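Local atomic coordinates of proteasome assembly chaperone family protein (Pyrococcus furiosus DSM 3638, PDB entry 3WZ2), a protein that is an archaeal homolog of the proteasome-assembly chaperones and probably assists or activates the proteasome. Residues B[138-143]-B[173-177]; B[113-117]-B[160-164]; B[16-22]-B[107-113]. One frame throughout, in Å; residues are numbered along the deposited sequence.

Interaction 1 (B[138-143]-B[173-177])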
loop_
_atom_site.group_PDB
_atom_site.type_symbol
_atom_site.label_atom_id
_atom_site.label_comp_id
_atom_site.label_asym_id
_atom_site.label_seq_id
_atom_site.Cartn_x
_atom_site.Cartn_y
_atom_site.Cartn_z
ATOM N N GLU B 138 20.406 18.376 32.551
ATOM C CA GLU B 138 21.566 19.198 32.255
ATOM C C GLU B 138 21.306 20.252 31.156
ATOM O O GLU B 138 21.725 21.405 31.294
ATOM C CB GLU B 138 22.782 18.345 31.825
ATOM C CG GLU B 138 24.079 19.169 31.729
ATOM C CD GLU B 138 25.344 18.350 31.477
ATOM O OE1 GLU B 138 25.907 18.427 30.351
ATOM O OE2 GLU B 138 25.774 17.628 32.408
ATOM N N GLU B 139 20.641 19.848 30.074
ATOM C CA GLU B 139 20.338 20.780 28.986
ATOM C C GLU B 139 19.252 21.737 29.429
ATOM O O GLU B 139 19.250 22.886 29.032
ATOM C CB GLU B 139 19.930 20.025 27.715
ATOM C CG GLU B 139 21.122 19.394 27.006
ATOM C CD GLU B 139 21.634 18.145 27.705
ATOM O OE1 GLU B 139 20.837 17.225 27.918
ATOM O OE2 GLU B 139 22.826 18.102 28.044
ATOM N N ASN B 140 18.304 21.262 30.224
ATOM C CA ASN B 140 17.300 22.166 30.743
ATOM C C ASN B 140 18.011 23.284 31.551
ATOM O O ASN B 140 17.616 24.439 31.484
ATOM C CB ASN B 140 16.278 21.465 31.657
ATOM C CG ASN B 140 15.158 20.775 30.943
ATOM O OD1 ASN B 140 14.255 20.155 31.568
ATOM N ND2 ASN B 140 15.151 20.895 29.665
ATOM N N LYS B 141 19.009 22.921 32.339
ATOM C CA LYS B 141 19.707 23.900 33.189
ATOM C C LYS B 141 20.465 24.888 32.344
ATOM O O LYS B 141 20.432 26.066 32.639
ATOM C CB LYS B 141 20.632 23.223 34.212
ATOM C CG LYS B 141 19.833 22.482 35.274
ATOM C CD LYS B 141 20.618 21.573 36.251
ATOM C CE LYS B 141 21.727 22.287 36.986
ATOM N NZ LYS B 141 22.134 21.535 38.207
ATOM N N GLU B 142 21.117 24.424 31.283
ATOM C CA GLU B 142 21.729 25.344 30.341
ATOM C C GLU B 142 20.739 26.357 29.781
ATOM O O GLU B 142 21.053 27.541 29.692
ATOM C CB GLU B 142 22.341 24.614 29.182
ATOM C CG GLU B 142 23.595 23.883 29.544
ATOM C CD GLU B 142 24.095 23.040 28.384
ATOM O OE1 GLU B 142 23.926 23.494 27.207
ATOM O OE2 GLU B 142 24.633 21.946 28.688
ATOM N N LEU B 143 19.566 25.892 29.384
ATOM C CA LEU B 143 18.577 26.782 28.822
ATOM C C LEU B 143 18.105 27.792 29.872
ATOM O O LEU B 143 17.923 28.965 29.534
ATOM C CB LEU B 143 17.388 26.018 28.229
ATOM C CG LEU B 143 17.703 25.235 26.941
ATOM C CD1 LEU B 143 16.625 24.166 26.703
ATOM C CD2 LEU B 143 17.837 26.138 25.726
ATOM N N LYS B 173 23.701 15.876 23.557
ATOM C CA LYS B 173 23.052 17.019 24.160
ATOM C C LYS B 173 22.091 17.570 23.147
ATOM O O LYS B 173 22.507 18.039 22.085
ATOM C CB LYS B 173 24.103 18.078 24.568
ATOM C CG LYS B 173 25.136 17.576 25.562
ATOM C CD LYS B 173 26.343 18.494 25.758
ATOM C CE LYS B 173 26.008 19.775 26.497
ATOM N NZ LYS B 173 25.120 19.555 27.678
ATOM N N SER B 174 20.805 17.501 23.469
ATOM C CA SER B 174 19.742 17.882 22.533
ATOM C C SER B 174 18.849 18.967 23.146
ATOM O O SER B 174 18.662 19.038 24.385
ATOM C CB SER B 174 18.937 16.679 22.014
ATOM O OG SER B 174 18.089 16.123 22.973
ATOM N N TYR B 175 18.367 19.845 22.270
ATOM C CA TYR B 175 17.520 20.949 22.636
ATOM C C TYR B 175 16.487 21.204 21.553
ATOM O O TYR B 175 16.748 20.957 20.376
ATOM C CB TYR B 175 18.310 22.235 22.807
ATOM C CG TYR B 175 19.658 22.125 23.500
ATOM C CD1 TYR B 175 20.702 21.496 22.888
ATOM C CD2 TYR B 175 19.894 22.683 24.774
ATOM C CE1 TYR B 175 21.938 21.406 23.487
ATOM C CE2 TYR B 175 21.153 22.604 25.385
ATOM C CZ TYR B 175 22.164 21.978 24.714
ATOM O OH TYR B 175 23.392 21.878 25.287
ATOM N N VAL B 176 15.326 21.716 21.956
ATOM C CA VAL B 176 14.421 22.385 21.037
ATOM C C VAL B 176 14.134 23.819 21.542
ATOM O O VAL B 176 13.851 24.021 22.706
ATOM C CB VAL B 176 13.106 21.611 20.893
ATOM C CG1 VAL B 176 12.227 22.207 19.799
ATOM C CG2 VAL B 176 13.361 20.126 20.599
ATOM N N LEU B 177 14.212 24.784 20.640
ATOM C CA LEU B 177 13.726 26.137 20.892
ATOM C C LEU B 177 12.393 26.298 20.180
ATOM O O LEU B 177 12.302 25.982 18.983
ATOM C CB LEU B 177 14.720 27.144 20.351
ATOM C CG LEU B 177 16.135 27.054 20.913
ATOM C CD1 LEU B 177 17.035 28.049 20.214
ATOM C CD2 LEU B 177 16.107 27.336 22.394
HETATM O O HOH W 1 20.220 15.672 25.835
#
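Lys173 brings its ammonium group in among three carboxylates of helix 137-145, forming a salt-bridge network. Lys173 NZ is 2.6 Å from Glu142 OE2 and 2.7 Å from Glu139 OE2; the first oxygen is met on its syn side, the second through its anti lone pair. In Glu139, chi1 (-76°) sets CG beside the backbone N and over one face of the Tyr175 ring, a CH-pi contact 3.9 Å from the centroid, and a bend at chi2 (75°) then carries the carboxylate to Lys173. Glu139 OE1 turns to Ser136 and to a water that also receives the backbone N-H of Ser174. At the ring edge, near its plane, Tyr175 OH donates to Glu142 OE1 across 2.6 Å, so Glu142 spans both partners with its two oxygens. Further along the ring edge comes Leu143, with CG 4.0 Å from Tyr175 CD2. The open side belongs to Glu138: exposed to solvent, it reaches Lys173 NZ from OE1 at 3.0 Å, the longest of the three bridges. Strand 174-181 runs between strands 112-120 and 130-134; Tyr175 and Leu177 also pack against helix 188-202, while Ser174 and Val176 turn to helix 158-169.

Interaction 2 (B[113-117]-B[160-164])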
loop_
_atom_site.group_PDB
_atom_site.type_symbol
_atom_site.label_atom_id
_atom_site.label_comp_id
_atom_site.label_asym_id
_atom_site.label_seq_id
_atom_site.Cartn_x
_atom_site.Cartn_y
_atom_site.Cartn_z
ATOM N N VAL B 113 22.742 19.211 19.498
ATOM C CA VAL B 113 21.702 19.003 18.538
ATOM C C VAL B 113 20.572 19.921 18.912
ATOM O O VAL B 113 19.950 19.753 19.947
ATOM C CB VAL B 113 21.244 17.533 18.560
ATOM C CG1 VAL B 113 20.322 17.239 17.400
ATOM C CG2 VAL B 113 22.451 16.606 18.500
ATOM N N ILE B 114 20.267 20.881 18.049
ATOM C CA ILE B 114 19.319 21.933 18.381
ATOM C C ILE B 114 18.253 21.954 17.300
ATOM O O ILE B 114 18.546 22.200 16.139
ATOM C CB ILE B 114 20.017 23.308 18.431
ATOM C CG1 ILE B 114 21.117 23.325 19.474
ATOM C CG2 ILE B 114 19.017 24.394 18.779
ATOM C CD1 ILE B 114 22.106 24.473 19.343
ATOM N N SER B 115 17.007 21.740 17.686
ATOM C CA SER B 115 15.894 21.908 16.766
ATOM C C SER B 115 15.207 23.252 16.972
ATOM O O SER B 115 15.063 23.728 18.081
ATOM C CB SER B 115 14.884 20.749 16.965
ATOM O OG SER B 115 15.469 19.514 16.595
ATOM N N LEU B 116 14.834 23.868 15.869
ATOM C CA LEU B 116 14.110 25.108 15.857
ATOM C C LEU B 116 12.688 24.825 15.426
ATOM O O LEU B 116 12.463 24.255 14.359
ATOM C CB LEU B 116 14.745 26.060 14.850
ATOM C CG LEU B 116 16.238 26.238 15.004
ATOM C CD1 LEU B 116 16.686 27.256 13.986
ATOM C CD2 LEU B 116 16.594 26.674 16.419
ATOM N N ALA B 117 11.740 25.153 16.275
ATOM C CA ALA B 117 10.345 24.775 16.036
ATOM C C ALA B 117 9.423 25.927 16.383
ATOM O O ALA B 117 9.846 26.916 17.005
ATOM C CB ALA B 117 9.986 23.558 16.865
ATOM N N SER B 160 11.409 17.620 14.862
ATOM C CA SER B 160 11.991 18.269 16.035
ATOM C C SER B 160 11.754 17.438 17.283
ATOM O O SER B 160 12.664 17.197 18.064
ATOM C CB SER B 160 11.426 19.679 16.207
ATOM O OG SER B 160 11.951 20.484 15.156
ATOM N N GLY B 161 10.526 16.947 17.443
ATOM C CA GLY B 161 10.215 16.021 18.557
ATOM C C GLY B 161 11.029 14.739 18.530
ATOM O O GLY B 161 11.486 14.253 19.550
ATOM N N LYS B 162 11.191 14.167 17.345
ATOM C CA LYS B 162 11.866 12.887 17.217
ATOM C C LYS B 162 13.333 13.023 17.519
ATOM O O LYS B 162 13.886 12.231 18.238
ATOM C CB LYS B 162 11.685 12.277 15.812
ATOM C CG LYS B 162 12.114 10.804 15.731
ATOM C CD LYS B 162 11.131 9.933 16.511
ATOM C CE LYS B 162 11.621 8.539 16.817
ATOM N NZ LYS B 162 11.667 7.705 15.604
ATOM N N LEU B 163 13.946 14.055 16.970
ATOM C CA LEU B 163 15.366 14.296 17.205
ATOM C C LEU B 163 15.659 14.572 18.645
ATOM O O LEU B 163 16.630 14.076 19.200
ATOM C CB LEU B 163 15.842 15.509 16.429
ATOM C CG LEU B 163 17.041 15.541 15.543
ATOM C CD1 LEU B 163 17.324 14.160 15.033
ATOM C CD2 LEU B 163 16.927 16.608 14.451
ATOM N N LEU B 164 14.847 15.412 19.261
ATOM C CA LEU B 164 15.032 15.686 20.686
ATOM C C LEU B 164 15.206 14.363 21.433
ATOM O O LEU B 164 16.159 14.181 22.189
ATOM C CB LEU B 164 13.833 16.446 21.234
ATOM C CG LEU B 164 13.758 16.687 22.731
ATOM C CD1 LEU B 164 14.927 17.540 23.171
ATOM C CD2 LEU B 164 12.435 17.327 23.093
HETATM O O HOH W 2 10.736 22.624 13.129
#
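Ser115 and Ser160 meet through their CB atoms where helix 158-169 lies on strand 112-120, one helix-on-sheet interface of a layered alpha/beta fold. The helix runs nearly antiparallel to the strand, at 160°, with the axes 8.5 Å apart. Small residues make the closest part: Ser115 CB is 3.7 Å from Ser160 CB and 3.5 Å from Ser160 OG. Both serines carry the hydroxyl beside their own backbone N (chi1 -65° in Ser115), and both hydroxyls are hydrogen-bonded to Glu24 OE1 on strand 21-24. One carboxylate oxygen of Glu24 thus links strand and helix, although the two serines do not bond to each other.

One turn further along the helix the contact becomes apolar. Val113 holds CG1 anti to its backbone N, which presents that methyl to Leu163 CG at 4.1 Å, the two side chains crossing at about a right angle. Leu163 is unusual: chi1 (-129°) and chi2 both stand well off the staggered values, so the model has the chain close to eclipsed. In that pose Leu163 CD2 comes over Ser115 OG at 3.9 Å, and the residue also packs on Val102 of helix 91-107. On the far side of the sheet Ile114 and Leu116 face helix 188-202 instead. The outer surface of helix 158-169 meets the second subunit, where Gly161 O accepts a hydrogen bond from Ser61 OG of that neighbouring chain.

At the other end Ala117 turns its methyl toward Ser160 OG, at 4.0 Å. Beside it a water closes the contact, donating to Leu116 O at 2.7 Å and more loosely to Ser160 OG at 3.2 Å.

Interaction 3 (B[16-22]-B[107-113])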
loop_
_atom_site.group_PDB
_atom_site.type_symbol
_atom_site.label_atom_id
_atom_site.label_comp_id
_atom_site.label_asym_id
_atom_site.label_seq_id
_atom_site.Cartn_x
_atom_site.Cartn_y
_atom_site.Cartn_z
ATOM N N GLU B 16 31.912 14.107 7.493
ATOM C CA GLU B 16 32.089 14.184 8.935
ATOM C C GLU B 16 32.573 15.550 9.354
ATOM O O GLU B 16 33.465 16.125 8.737
ATOM C CB GLU B 16 33.065 13.120 9.407
ATOM C CG GLU B 16 32.537 11.724 9.130
ATOM C CD GLU B 16 33.253 10.610 9.901
ATOM O OE1 GLU B 16 34.030 10.887 10.868
ATOM O OE2 GLU B 16 33.031 9.442 9.522
ATOM N N VAL B 17 31.874 16.138 10.308
ATOM C CA VAL B 17 32.301 17.367 10.919
ATOM C C VAL B 17 32.446 17.019 12.383
ATOM O O VAL B 17 31.440 16.810 13.067
ATOM C CB VAL B 17 31.269 18.497 10.696
ATOM C CG1 VAL B 17 31.643 19.762 11.481
ATOM C CG2 VAL B 17 31.156 18.827 9.205
ATOM N N GLU B 18 33.686 16.919 12.874
ATOM C CA GLU B 18 33.904 16.468 14.262
ATOM C C GLU B 18 33.313 17.519 15.199
ATOM O O GLU B 18 33.464 18.723 14.948
ATOM C CB GLU B 18 35.400 16.232 14.538
ATOM C CG GLU B 18 35.689 15.391 15.802
ATOM C CD GLU B 18 35.276 13.927 15.683
ATOM O OE1 GLU B 18 34.946 13.443 14.576
ATOM O OE2 GLU B 18 35.260 13.229 16.717
ATOM N N ASN B 19 32.627 17.071 16.261
ATOM C CA ASN B 19 32.063 17.971 17.281
ATOM C C ASN B 19 31.039 19.004 16.747
ATOM O O ASN B 19 30.928 20.146 17.197
ATOM C CB ASN B 19 33.185 18.656 18.093
ATOM C CG ASN B 19 34.173 17.617 18.730
ATOM O OD1 ASN B 19 33.800 16.539 19.217
ATOM N ND2 ASN B 19 35.435 17.941 18.661
ATOM N N ALA B 20 30.326 18.567 15.742
ATOM C CA ALA B 20 29.335 19.397 15.071
ATOM C C ALA B 20 28.346 19.987 16.052
ATOM O O ALA B 20 27.919 19.343 17.035
ATOM C CB ALA B 20 28.609 18.560 14.031
ATOM N N ILE B 21 27.979 21.227 15.797
ATOM C CA ILE B 21 26.734 21.773 16.274
ATOM C C ILE B 21 25.727 21.674 15.156
ATOM O O ILE B 21 25.874 22.317 14.108
ATOM C CB ILE B 21 26.926 23.214 16.742
ATOM C CG1 ILE B 21 27.852 23.228 17.964
ATOM C CG2 ILE B 21 25.586 23.862 17.077
ATOM C CD1 ILE B 21 28.464 24.587 18.249
ATOM N N PHE B 22 24.692 20.854 15.381
ATOM C CA PHE B 22 23.726 20.512 14.341
ATOM C C PHE B 22 22.431 21.198 14.638
ATOM O O PHE B 22 21.868 21.014 15.723
ATOM C CB PHE B 22 23.490 19.014 14.330
ATOM C CG PHE B 22 22.576 18.552 13.238
ATOM C CD1 PHE B 22 23.087 18.162 12.028
ATOM C CD2 PHE B 22 21.222 18.453 13.441
ATOM C CE1 PHE B 22 22.253 17.702 11.018
ATOM C CE2 PHE B 22 20.381 17.990 12.445
ATOM C CZ PHE B 22 20.900 17.610 11.235
ATOM N N LYS B 107 28.361 9.228 15.481
ATOM C CA LYS B 107 29.604 8.925 14.843
ATOM C C LYS B 107 30.614 10.070 14.977
ATOM O O LYS B 107 31.783 9.814 15.182
ATOM C CB LYS B 107 29.370 8.641 13.366
ATOM C CG LYS B 107 30.480 7.869 12.680
ATOM C CD LYS B 107 30.608 8.240 11.205
ATOM C CE LYS B 107 29.313 8.077 10.411
ATOM N NZ LYS B 107 29.461 8.633 9.023
ATOM N N VAL B 108 30.178 11.320 14.804
ATOM C CA VAL B 108 31.110 12.429 14.797
ATOM C C VAL B 108 31.229 13.067 16.180
ATOM O O VAL B 108 31.871 14.084 16.319
ATOM C CB VAL B 108 30.728 13.499 13.743
ATOM C CG1 VAL B 108 30.603 12.865 12.368
ATOM C CG2 VAL B 108 29.443 14.261 14.099
ATOM N N ASN B 109 30.551 12.509 17.183
ATOM C CA ASN B 109 30.527 13.065 18.528
ATOM C C ASN B 109 30.077 14.509 18.559
ATOM O O ASN B 109 30.740 15.373 19.134
ATOM C CB ASN B 109 31.878 12.900 19.206
ATOM C CG ASN B 109 32.375 11.465 19.122
ATOM O OD1 ASN B 109 31.782 10.548 19.687
ATOM N ND2 ASN B 109 33.454 11.265 18.401
ATOM N N ALA B 110 28.898 14.736 17.993
ATOM C CA ALA B 110 28.299 16.055 17.950
ATOM C C ALA B 110 28.264 16.658 19.330
ATOM O O ALA B 110 27.980 15.990 20.302
ATOM C CB ALA B 110 26.887 15.980 17.374
ATOM N N GLU B 111 28.564 17.941 19.407
ATOM C CA GLU B 111 28.521 18.674 20.666
ATOM C C GLU B 111 27.087 19.060 21.073
ATOM O O GLU B 111 26.733 19.007 22.238
ATOM C CB GLU B 111 29.383 19.921 20.489
ATOM C CG GLU B 111 29.625 20.742 21.732
ATOM C CD GLU B 111 30.293 22.081 21.395
ATOM O OE1 GLU B 111 31.240 22.073 20.561
ATOM O OE2 GLU B 111 29.862 23.124 21.961
ATOM N N LYS B 112 26.271 19.463 20.102
ATOM C CA LYS B 112 24.895 19.890 20.354
ATOM C C LYS B 112 23.984 19.545 19.179
ATOM O O LYS B 112 24.381 19.636 18.035
ATOM C CB LYS B 112 24.809 21.405 20.577
ATOM C CG LYS B 112 25.443 21.886 21.846
ATOM C CD LYS B 112 25.216 23.365 22.061
ATOM C CE LYS B 112 26.212 23.956 23.053
ATOM N NZ LYS B 112 25.550 24.377 24.306
ATOM N N VAL B 113 22.742 19.211 19.498
ATOM C CA VAL B 113 21.702 19.003 18.538
ATOM C C VAL B 113 20.572 19.921 18.912
ATOM O O VAL B 113 19.950 19.753 19.947
ATOM C CB VAL B 113 21.244 17.533 18.560
ATOM C CG1 VAL B 113 20.322 17.239 17.400
ATOM C CG2 VAL B 113 22.451 16.606 18.500
#
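The parallel pairing of strands 21-24 and 112-120 begins here, with Ile21 beside Lys112 and Phe22 beside Val113. Just ahead of it a type II turn, Val17 to Ala20, meets the Schellman motif that ends helix 91-107 at Asn109. Phe22 N donates to Lys112 O at 2.9 Å, almost straight at 178°. Two residues earlier, Ala20 O receives two N-H groups: a short bond from Glu111 N at 2.8 Å and a weak one from Lys112 N at 3.5 Å. Asn19 N adds a bond to Val108 O, 3.1 Å long, which fastens the turn to the helix end.

Side chains flank this ladder on both faces. Phe22 and Val113 point to the same face of the sheet, where Phe22 CD2 lies 4.2 Å from Val113 CG1 and both residues pack on Leu105 of helix 91-107. On the opposite face Ile21 sits next to the aliphatic part of Lys112. Val108, buried at the helix end, rests CG1 on Glu16 CB at 3.9 Å, and its CG2 faces the carbonyl of Val17. At the exposed rim, Glu16 and Lys107 cross at about a right angle and make only a long salt bridge.

Glu18 points its CB away from the helix end, but its chain bends at chi2 (69°) and lies alongside Asn109. There Asn109 ND2 donates within its own amide plane to the syn side of Glu18 OE2, 3.2 Å away and 28° out of the carboxylate plane.

In the fold
All three contacts sit on one mixed sheet whose neighbouring strands 21-24, 112-120 and 174-181 run parallel. Strand 112-120 joins them: Val113 belongs to both interaction 2 and interaction 3, and Phe22 O lies 2.8 Å from Ile114 N, a probable hydrogen bond. Toward interaction 1, Tyr175 N is 2.8 Å from Val113 O and Tyr175 O is 2.8 Å from Ser115 N. The centres of interactions 1 and 2 are about 11 Å apart, those of 1 and 3 about 16 Å. Lys112, from interaction 3, extends toward the polar cluster of interaction 1, making a long, weak ion pair with Glu142. Interaction 2 lies deepest, about 7 Å from the centre of the chain.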